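Local coordinates for YaeQ family protein (Pseudomonas syringae pv. tomato, PDB 2OT9) that is of unknown function but belongs to the YaeQ family and can accommodate a small dicarboxylic acid that may come from crystallisation, at the S,R meso-tartaric acid site. Coordinates in Å, arbitrary orientation; residue numbers count along the deposited sequence, not the author numbering.

The S,R meso-tartaric acid site. Residues 39, 60-61, 84-87, 91. With SRT (S,R meso-tartaric acid), chain B.
A polar pocket at the end of strand 80-84, where the chain turns into the loop Gly85-Pro87, holds a partly occupied S,R meso-tartaric acid (SRT); the protein hides 199 of its 277 Å². One carboxylate is gripped most firmly. SRT O1 accepts from the backbone N of Gln86 at 2.7 Å, nearly straight (172° at H), and from Arg39 NH2 at 2.8 Å. The second bond doubles as a salt bridge and is also well directed, with SRT O1 at the edge of the guanidinium, 4° out of its plane. Arg39 reaches this position with CG anti to the backbone N and a bend at chi3 (-69°), and the two donors together probably favour the ionised acid. Midway along the ligand, the hydroxyl SRT O3 donates to the carbonyl O of Val84 at 2.7 Å, almost along the C=O axis. Water 1 ties the same region together, lying 2.9 Å from Val84 N and 2.9 Å from SRT O3. The far carboxylate is held more loosely. Arg91, extended from CG to NE with CG anti to its backbone N, brings NE to 3.5 Å from SRT O41, a long salt bridge, probably a mainly electrostatic contact. Leu61 borders this end with its CA and CB, CA standing 3.5 Å from SRT O4, while the ring of Pro87 passes near SRT O3. The ligand may derive from crystallisation, so the site may accept small carboxylates, but the structure alone does not show a natural ligand. In the fold, the strand end and its loop lie between helix 37-49, which supplies Arg39, and helix 89-96, which supplies Arg91, with 3-10 helix 60-62 bordering the pocket.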
# COMPACT_ATOMS: atom_id res chain seq x y z
N ARG A 39 5.77 7.48 -2.39
CA ARG A 39 4.36 7.08 -2.52
C ARG A 39 4.23 5.78 -3.30
O ARG A 39 3.56 4.85 -2.88
CB ARG A 39 3.54 8.20 -3.17
CG ARG A 39 2.04 7.85 -3.31
CD ARG A 39 1.21 9.05 -3.79
NE ARG A 39 1.15 10.08 -2.76
CZ ARG A 39 0.22 10.13 -1.80
NH1 ARG A 39 -0.77 9.26 -1.78
NH2 ARG A 39 0.26 11.11 -0.89
N GLY A 60 -4.87 5.69 -8.27
CA GLY A 60 -4.37 6.39 -7.06
C GLY A 60 -4.65 7.89 -7.07
O GLY A 60 -5.77 8.32 -7.40
N LEU A 61 -3.63 8.69 -6.74
CA LEU A 61 -3.79 10.15 -6.62
C LEU A 61 -4.26 10.87 -7.89
O LEU A 61 -4.76 12.00 -7.81
CB LEU A 61 -2.53 10.82 -6.03
CG LEU A 61 -1.13 10.77 -6.67
CD1 LEU A 61 -1.15 11.02 -8.16
CD2 LEU A 61 -0.23 11.79 -5.98
N VAL A 84 -3.00 4.91 0.29
CA VAL A 84 -1.68 5.20 0.86
C VAL A 84 -1.59 6.70 1.15
O VAL A 84 -2.27 7.51 0.50
CB VAL A 84 -0.50 4.72 -0.04
CG1 VAL A 84 -0.65 3.21 -0.40
CG2 VAL A 84 -0.38 5.56 -1.30
N GLY A 85 -0.78 7.07 2.12
CA GLY A 85 -0.55 8.49 2.41
C GLY A 85 -1.45 8.99 3.54
O GLY A 85 -1.61 8.31 4.55
N GLN A 86 -2.06 10.16 3.34
CA GLN A 86 -2.80 10.82 4.40
C GLN A 86 -4.19 11.28 3.93
O GLN A 86 -4.48 12.48 3.94
CB GLN A 86 -1.98 12.01 4.94
CG GLN A 86 -0.67 11.58 5.62
CD GLN A 86 0.16 12.73 6.16
OE1 GLN A 86 -0.35 13.83 6.39
NE2 GLN A 86 1.44 12.47 6.37
N PRO A 87 -5.06 10.32 3.53
CA PRO A 87 -6.43 10.72 3.16
C PRO A 87 -7.17 11.24 4.39
O PRO A 87 -6.85 10.83 5.51
CB PRO A 87 -7.06 9.42 2.66
CG PRO A 87 -6.28 8.33 3.35
CD PRO A 87 -4.87 8.86 3.46
N ARG A 91 -12.95 11.04 3.29
CA ARG A 91 -12.63 10.11 2.18
C ARG A 91 -12.68 8.67 2.67
O ARG A 91 -13.26 7.80 2.02
CB ARG A 91 -11.26 10.42 1.56
CG ARG A 91 -10.94 9.45 0.39
CD ARG A 91 -9.73 9.82 -0.46
NE ARG A 91 -9.50 8.77 -1.47
CZ ARG A 91 -10.09 8.70 -2.66
NH1 ARG A 91 -10.96 9.64 -3.04
NH2 ARG A 91 -9.80 7.69 -3.49
O1 SRT B . -1.97 11.12 0.83
O11 SRT B . -3.37 12.75 0.47
C1 SRT B . -2.82 11.69 0.13
C2 SRT B . -3.17 11.00 -1.16
O2 SRT B . -3.12 11.81 -2.34
C3 SRT B . -4.54 10.38 -0.96
O3 SRT B . -4.26 9.18 -0.24
C4 SRT B . -5.26 10.13 -2.26
O4 SRT B . -4.66 9.65 -3.27
O41 SRT B . -6.48 10.42 -2.30
O HOH W 1 -4.07 6.70 -1.79